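Local coordinates for N-acetylgalactosaminyltransferase 7 (Homo sapiens, PDB 6IWR), which is a two-domain member of the glycosyltransferase superfamily, joining a GT-A fold to a ricin-type beta-trefoil lectin domain, at residues 479-484 with 568-573; 532-536 with 574-578. All coordinates share one frame; numbering follows the deposited sequence.

Contact 1 (479-484 with 568-573); sequences GFETAY and RSEVLH
Arg568 lays one face of its guanidinium over Gly479, whose CA lies 3.5 Å from NH1, while the methyl CG2 of Thr482 comes from the opposing direction to within 3.5 Å of NH2. An arginine laid against a turn illustrates how a charged group can serve as a flat packing surface while its NE is engaged in the plane of the group. With the chain extended from CG to NE, Arg568 gives NE to Glu570 OE2 in a salt bridge of 2.9 Å, nearly straight at 167°; the donor stands above the carboxylate plane. NH1 is held by the backbone oxygen of Lys588, and Trp589 adds a cation-pi contact. Glu570 bends at its second torsion (chi2 -140°), and its end turns toward the first segment: OE2 faces the Thr482 methyl, and OE1 lies 3.3 Å from Tyr484 CD2. His573 then completes the contact, its CE1 lying 3.7 Å from Tyr484 CE1 with the ring planes 59° apart. That imidazole is fixed at both nitrogens, for ND1 donates to Glu570 O at 2.7 Å and NE2 is hydrogen-bonded to Glu279 of the second subunit. On the other side, residues 479-482 form a type II beta turn; Thr482 OG1 bonds to Gly479 O and accepts from Tyr484 N in an ST turn, two bonds that would fix the side chain's rotation and so the place of CG2. The contact thus joins two connecting loops of the lectin domain, one between strands 476-479 and 484-487 and the other between strands 565-568 and 575-578, with Ile281 of the second subunit packed on His573.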
ATOM      1  N   GLY A 479      23.495  -9.713 -11.405  1.00 29.99           N
ATOM      2  CA  GLY A 479      24.615  -9.148 -12.150  1.00 27.96           C
ATOM      3  C   GLY A 479      25.787 -10.115 -12.172  1.00 32.52           C
ATOM      4  O   GLY A 479      26.243 -10.588 -11.121  1.00 31.74           O
ATOM      5  N   PHE A 480      26.271 -10.428 -13.377  1.00 32.18           N
ATOM      6  CA  PHE A 480      27.293 -11.454 -13.566  1.00 34.04           C
ATOM      7  C   PHE A 480      28.470 -11.218 -12.632  1.00 36.84           C
ATOM      8  O   PHE A 480      29.104 -10.158 -12.674  1.00 33.13           O
ATOM      9  CB  PHE A 480      27.764 -11.459 -15.028  1.00 31.75           C
ATOM     10  CG  PHE A 480      28.798 -12.526 -15.343  1.00 37.32           C
ATOM     11  CD1 PHE A 480      28.469 -13.882 -15.253  1.00 36.55           C
ATOM     12  CD2 PHE A 480      30.098 -12.174 -15.739  1.00 39.32           C
ATOM     13  CE1 PHE A 480      29.417 -14.874 -15.543  1.00 37.40           C
ATOM     14  CE2 PHE A 480      31.065 -13.166 -16.032  1.00 35.15           C
ATOM     15  CZ  PHE A 480      30.719 -14.516 -15.934  1.00 35.60           C
ATOM     16  N   GLU A 481      28.762 -12.210 -11.790  1.00 36.40           N
ATOM     17  CA  GLU A 481      29.897 -12.128 -10.871  1.00 37.16           C
ATOM     18  C   GLU A 481      29.743 -10.940  -9.925  1.00 37.95           C
ATOM     19  O   GLU A 481      30.727 -10.302  -9.540  1.00 38.25           O
ATOM     20  CB  GLU A 481      31.227 -12.048 -11.636  1.00 37.66           C
ATOM     21  CG  GLU A 481      31.312 -12.993 -12.834  1.00 44.98           C
ATOM     22  CD  GLU A 481      32.742 -13.293 -13.307  1.00 51.96           C
ATOM     23  OE1 GLU A 481      33.096 -14.504 -13.369  1.00 48.15           O
ATOM     24  OE2 GLU A 481      33.498 -12.330 -13.617  1.00 48.99           O
ATOM     25  N   THR A 482      28.495 -10.600  -9.593  1.00 35.54           N
ATOM     26  CA  THR A 482      28.165  -9.606  -8.581  1.00 28.76           C
ATOM     27  C   THR A 482      27.145 -10.201  -7.621  1.00 31.74           C
ATOM     28  O   THR A 482      26.636 -11.312  -7.799  1.00 29.19           O
ATOM     29  CB  THR A 482      27.563  -8.313  -9.158  1.00 33.51           C
ATOM     30  OG1 THR A 482      26.132  -8.451  -9.225  1.00 30.50           O
ATOM     31  CG2 THR A 482      28.119  -7.968 -10.538  1.00 28.89           C
ATOM     32  N   ALA A 483      26.821  -9.420  -6.609  1.00 31.06           N
ATOM     33  CA  ALA A 483      25.824  -9.785  -5.622  1.00 25.92           C
ATOM     34  C   ALA A 483      24.627  -8.843  -5.707  1.00 27.57           C
ATOM     35  O   ALA A 483      23.929  -8.619  -4.720  1.00 25.23           O
ATOM     36  CB  ALA A 483      26.444  -9.772  -4.231  1.00 13.35           C
ATOM     37  N   TYR A 484      24.405  -8.256  -6.880  1.00 24.34           N
ATOM     38  CA  TYR A 484      23.288  -7.360  -7.099  1.00 25.71           C
ATOM     39  C   TYR A 484      22.292  -8.005  -8.042  1.00 26.69           C
ATOM     40  O   TYR A 484      22.678  -8.695  -8.987  1.00 30.73           O
ATOM     41  CB  TYR A 484      23.759  -6.027  -7.650  1.00 28.99           C
ATOM     42  CG  TYR A 484      24.557  -5.231  -6.654  1.00 34.29           C
ATOM     43  CD1 TYR A 484      23.941  -4.654  -5.529  1.00 38.74           C
ATOM     44  CD2 TYR A 484      25.923  -5.026  -6.833  1.00 40.47           C
ATOM     45  CE1 TYR A 484      24.677  -3.888  -4.599  1.00 41.34           C
ATOM     46  CE2 TYR A 484      26.666  -4.267  -5.913  1.00 48.28           C
ATOM     47  CZ  TYR A 484      26.038  -3.708  -4.795  1.00 43.63           C
ATOM     48  OH  TYR A 484      26.774  -2.965  -3.895  1.00 48.65           O
ATOM     49  N   ARG A 568      23.183  -1.712 -15.856  1.00 37.16           N
ATOM     50  CA  ARG A 568      23.040  -1.370 -14.448  1.00 41.52           C
ATOM     51  C   ARG A 568      24.144  -0.434 -13.976  1.00 41.51           C
ATOM     52  O   ARG A 568      25.189  -0.382 -14.586  1.00 40.44           O
ATOM     53  CB  ARG A 568      23.027  -2.638 -13.595  1.00 35.96           C
ATOM     54  CG  ARG A 568      24.397  -3.188 -13.279  1.00 34.31           C
ATOM     55  CD  ARG A 568      24.316  -4.609 -12.807  1.00 31.73           C
ATOM     56  NE  ARG A 568      25.620  -5.229 -12.835  1.00 32.98           N
ATOM     57  CZ  ARG A 568      25.964  -6.188 -13.671  1.00 34.46           C
ATOM     58  NH1 ARG A 568      25.099  -6.637 -14.548  1.00 30.84           N
ATOM     59  NH2 ARG A 568      27.174  -6.693 -13.630  1.00 39.07           N
ATOM     60  N   SER A 569      23.913   0.305 -12.897  1.00 36.57           N
ATOM     61  CA  SER A 569      24.979   1.088 -12.287  1.00 41.67           C
ATOM     62  C   SER A 569      25.686   0.479 -11.083  1.00 46.00           C
ATOM     63  O   SER A 569      26.882   0.624 -10.941  1.00 60.22           O
ATOM     64  CB  SER A 569      24.510   2.480 -11.924  1.00 41.57           C
ATOM     65  OG  SER A 569      25.569   3.194 -11.335  1.00 38.69           O
ATOM     66  N   GLU A 570      24.965  -0.216 -10.229  1.00 39.71           N
ATOM     67  CA  GLU A 570      25.535  -0.770  -8.998  1.00 45.98           C
ATOM     68  C   GLU A 570      25.771   0.241  -7.899  1.00 42.46           C
ATOM     69  O   GLU A 570      25.233   0.115  -6.817  1.00 42.47           O
ATOM     70  CB  GLU A 570      26.859  -1.489  -9.256  1.00 40.93           C
ATOM     71  CG  GLU A 570      26.906  -2.350 -10.502  1.00 50.38           C
ATOM     72  CD  GLU A 570      27.655  -3.647 -10.287  1.00 51.51           C
ATOM     73  OE1 GLU A 570      28.020  -3.926  -9.136  1.00 54.99           O
ATOM     74  OE2 GLU A 570      27.871  -4.389 -11.257  1.00 40.48           O
ATOM     75  N   VAL A 571      26.587   1.237  -8.169  1.00 39.12           N
ATOM     76  CA  VAL A 571      26.859   2.263  -7.185  1.00 38.10           C
ATOM     77  C   VAL A 571      25.599   3.048  -6.876  1.00 41.65           C
ATOM     78  O   VAL A 571      25.344   3.417  -5.746  1.00 46.85           O
ATOM     79  CB  VAL A 571      27.979   3.186  -7.651  1.00 44.69           C
ATOM     80  CG1 VAL A 571      27.702   3.666  -9.058  1.00 47.90           C
ATOM     81  CG2 VAL A 571      28.133   4.353  -6.703  1.00 42.20           C
ATOM     82  N   LEU A 572      24.831   3.294  -7.917  1.00 38.75           N
ATOM     83  CA  LEU A 572      23.559   3.981  -7.892  1.00 34.58           C
ATOM     84  C   LEU A 572      22.322   3.104  -7.727  1.00 42.00           C
ATOM     85  O   LEU A 572      21.239   3.639  -7.579  1.00 40.54           O
ATOM     86  CB  LEU A 572      23.401   4.849  -9.135  1.00 37.37           C
ATOM     87  CG  LEU A 572      24.294   6.079  -9.264  1.00 37.36           C
ATOM     88  CD1 LEU A 572      24.076   6.736 -10.607  1.00 35.08           C
ATOM     89  CD2 LEU A 572      24.017   7.066  -8.153  1.00 38.43           C
ATOM     90  N   HIS A 573      22.472   1.782  -7.742  1.00 38.22           N
ATOM     91  CA  HIS A 573      21.334   0.850  -7.639  1.00 33.98           C
ATOM     92  C   HIS A 573      20.251   1.097  -8.690  1.00 33.21           C
ATOM     93  O   HIS A 573      19.072   1.173  -8.404  1.00 34.21           O
ATOM     94  CB  HIS A 573      20.730   0.855  -6.244  1.00 31.53           C
ATOM     95  CG  HIS A 573      21.604   0.252  -5.192  1.00 36.40           C
ATOM     96  ND1 HIS A 573      22.962   0.101  -5.342  1.00 39.91           N
ATOM     97  CD2 HIS A 573      21.311  -0.222  -3.963  1.00 30.69           C
ATOM     98  CE1 HIS A 573      23.465  -0.443  -4.255  1.00 35.19           C
ATOM     99  NE2 HIS A 573      22.483  -0.654  -3.405  1.00 33.43           N
TER

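Contact 2 (532-536 with 574-578)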
ATOM      1  N   GLY A 532      12.458   7.940 -20.609  1.00 71.48           N
ATOM      2  CA  GLY A 532      13.638   7.397 -19.981  1.00 72.87           C
ATOM      3  C   GLY A 532      14.286   6.268 -20.782  1.00 78.28           C
ATOM      4  O   GLY A 532      13.842   5.834 -21.855  1.00 69.89           O
ATOM      5  N   SER A 533      15.422   5.836 -20.246  1.00 74.72           N
ATOM      6  CA  SER A 533      16.007   4.533 -20.504  1.00 53.07           C
ATOM      7  C   SER A 533      15.765   3.596 -19.340  1.00 49.70           C
ATOM      8  O   SER A 533      16.436   2.561 -19.230  1.00 46.21           O
ATOM      9  CB  SER A 533      17.506   4.677 -20.756  1.00 59.25           C
ATOM     10  OG  SER A 533      17.759   5.035 -22.109  1.00 74.10           O
ATOM     11  N   LYS A 534      14.866   3.983 -18.434  1.00 50.00           N
ATOM     12  CA  LYS A 534      14.506   3.172 -17.288  1.00 39.50           C
ATOM     13  C   LYS A 534      13.605   2.028 -17.719  1.00 44.41           C
ATOM     14  O   LYS A 534      12.887   2.098 -18.724  1.00 47.14           O
ATOM     15  CB  LYS A 534      13.785   3.991 -16.228  1.00 38.42           C
ATOM     16  CG  LYS A 534      14.598   5.060 -15.582  1.00 40.91           C
ATOM     17  CD  LYS A 534      13.691   6.238 -15.245  1.00 43.44           C
ATOM     18  CE  LYS A 534      13.735   6.621 -13.779  1.00 44.22           C
ATOM     19  NZ  LYS A 534      13.927   8.096 -13.634  1.00 49.45           N
ATOM     20  N   VAL A 535      13.660   0.963 -16.928  1.00 41.21           N
ATOM     21  CA  VAL A 535      12.825  -0.210 -17.098  1.00 38.17           C
ATOM     22  C   VAL A 535      11.684  -0.116 -16.108  1.00 40.29           C
ATOM     23  O   VAL A 535      11.898   0.009 -14.896  1.00 42.77           O
ATOM     24  CB  VAL A 535      13.636  -1.490 -16.888  1.00 33.57           C
ATOM     25  CG1 VAL A 535      12.757  -2.710 -17.039  1.00 32.09           C
ATOM     26  CG2 VAL A 535      14.769  -1.496 -17.861  1.00 34.65           C
ATOM     27  N   MET A 536      10.478  -0.192 -16.628  1.00 42.20           N
ATOM     28  CA  MET A 536       9.255  -0.000 -15.885  1.00 42.40           C
ATOM     29  C   MET A 536       8.539  -1.341 -15.770  1.00 44.17           C
ATOM     30  O   MET A 536       8.786  -2.260 -16.552  1.00 42.75           O
ATOM     31  CB  MET A 536       8.416   1.044 -16.621  1.00 54.43           C
ATOM     32  CG  MET A 536       7.122   1.503 -15.983  1.00 63.66           C
ATOM     33  SD  MET A 536       6.252   2.524 -17.193  1.00 60.18           S
ATOM     34  CE  MET A 536       6.518   1.542 -18.669  1.00 51.60           C
ATOM     35  N   GLN A 574      20.703   1.226  -9.917  1.00 31.12           N
ATOM     36  CA  GLN A 574      19.956   1.696 -11.073  1.00 34.20           C
ATOM     37  C   GLN A 574      19.957   0.652 -12.173  1.00 35.40           C
ATOM     38  O   GLN A 574      20.994   0.061 -12.485  1.00 33.67           O
ATOM     39  CB  GLN A 574      20.556   2.981 -11.615  1.00 40.37           C
ATOM     40  CG  GLN A 574      19.547   4.005 -12.051  1.00 49.33           C
ATOM     41  CD  GLN A 574      20.006   5.411 -11.750  1.00 48.10           C
ATOM     42  OE1 GLN A 574      21.057   5.836 -12.223  1.00 41.05           O
ATOM     43  NE2 GLN A 574      19.234   6.132 -10.927  1.00 52.24           N
ATOM     44  N   VAL A 575      18.787   0.429 -12.754  1.00 32.82           N
ATOM     45  CA  VAL A 575      18.620  -0.498 -13.865  1.00 31.54           C
ATOM     46  C   VAL A 575      18.121   0.288 -15.067  1.00 34.54           C
ATOM     47  O   VAL A 575      17.074   0.945 -14.996  1.00 42.26           O
ATOM     48  CB  VAL A 575      17.642  -1.631 -13.520  1.00 30.72           C
ATOM     49  CG1 VAL A 575      17.295  -2.404 -14.781  1.00 27.71           C
ATOM     50  CG2 VAL A 575      18.224  -2.540 -12.453  1.00 30.00           C
ATOM     51  N   PHE A 576      18.842   0.212 -16.174  1.00 31.58           N
ATOM     52  CA  PHE A 576      18.401   0.926 -17.367  1.00 37.83           C
ATOM     53  C   PHE A 576      18.823   0.113 -18.582  1.00 36.04           C
ATOM     54  O   PHE A 576      19.438  -0.947 -18.449  1.00 35.67           O
ATOM     55  CB  PHE A 576      18.971   2.347 -17.390  1.00 32.07           C
ATOM     56  CG  PHE A 576      20.450   2.391 -17.189  1.00 33.83           C
ATOM     57  CD1 PHE A 576      21.310   2.222 -18.275  1.00 38.81           C
ATOM     58  CD2 PHE A 576      20.999   2.566 -15.923  1.00 34.74           C
ATOM     59  CE1 PHE A 576      22.691   2.241 -18.115  1.00 35.02           C
ATOM     60  CE2 PHE A 576      22.396   2.583 -15.754  1.00 35.16           C
ATOM     61  CZ  PHE A 576      23.235   2.422 -16.858  1.00 31.31           C
ATOM     62  N   ILE A 577      18.477   0.607 -19.773  1.00 37.72           N
ATOM     63  CA  ILE A 577      18.969   0.047 -21.032  1.00 37.10           C
ATOM     64  C   ILE A 577      19.821   1.096 -21.737  1.00 40.07           C
ATOM     65  O   ILE A 577      19.439   2.266 -21.821  1.00 46.09           O
ATOM     66  CB  ILE A 577      17.834  -0.435 -21.960  1.00 35.91           C
ATOM     67  CG1 ILE A 577      16.874   0.701 -22.294  1.00 37.25           C
ATOM     68  CG2 ILE A 577      17.076  -1.586 -21.363  1.00 28.84           C
ATOM     69  CD1 ILE A 577      15.864   0.321 -23.349  1.00 37.41           C
ATOM     70  N   SER A 578      20.975   0.679 -22.239  1.00 39.50           N
ATOM     71  CA  SER A 578      21.883   1.560 -22.954  1.00 42.97           C
ATOM     72  C   SER A 578      22.413   0.813 -24.175  1.00 45.28           C
ATOM     73  O   SER A 578      22.126  -0.369 -24.359  1.00 48.03           O
ATOM     74  CB  SER A 578      23.010   2.020 -22.043  1.00 37.89           C
ATOM     75  OG  SER A 578      23.531   0.901 -21.374  1.00 47.46           O
TER
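Val535 presents a single methyl, CG2, to two side chains of the facing strand: Val575 CG1 at 4.1 Å and Ile577 CG2 at 4.2 Å. The example shows how beta-branched residues pack between strands that cross at a wide angle, for the short segments 534-536 and 575-578 make an angle of 120° between their directions. In Val575 it is the branch CG1, anti to the backbone N (chi1 169°), that reaches across. Ile577 divides its two branches between partners. Its CG2 goes to Val535, the two side chains crossing at about a right angle, whereas CG1, set between the backbone N and the carbonyl carbon (chi1 58°), rests 3.6 Å from Ser533 O. That same oxygen receives the backbone N of Ile577 in a hydrogen bond of 2.9 Å, lying in the carbonyl plane. Phe576 touches Ser533 O through its CB, while its ring leads off from the first segment and meets Ser578 CB at its edge. Leu566 of the adjoining strand 565-568 packs on Val535, Val575 and Ile577 alike, so the three form one buried apolar cluster. Such a cluster, drawn from hairpin strands of different parts of the chain, is consistent with the hydrophobic interior of a ricin-type beta-trefoil.

In the fold
Contact 1 and contact 2 lie on the same side of the chain's centre, about 14 Å apart between their own centres, and both belong to the lectin domain. Residues 568-573 run straight into 574-578, so one hairpin serves both: its loop, with the strand end at Arg568, meets residues 479-484, and its returning strand meets 532-536. The hairpin is drawn together where Ser569 N approaches Gln574 O at 3.0 Å, a probable hydrogen bond, and where Phe576 CE2 packs 3.9 Å from Arg568 C. Contact 2 combines a backbone hydrogen bond with buried aliphatic packing; contact 1 packs charged and aromatic side chains on a loop, and its His573 reaches the second subunit. Neither includes the manganese ion.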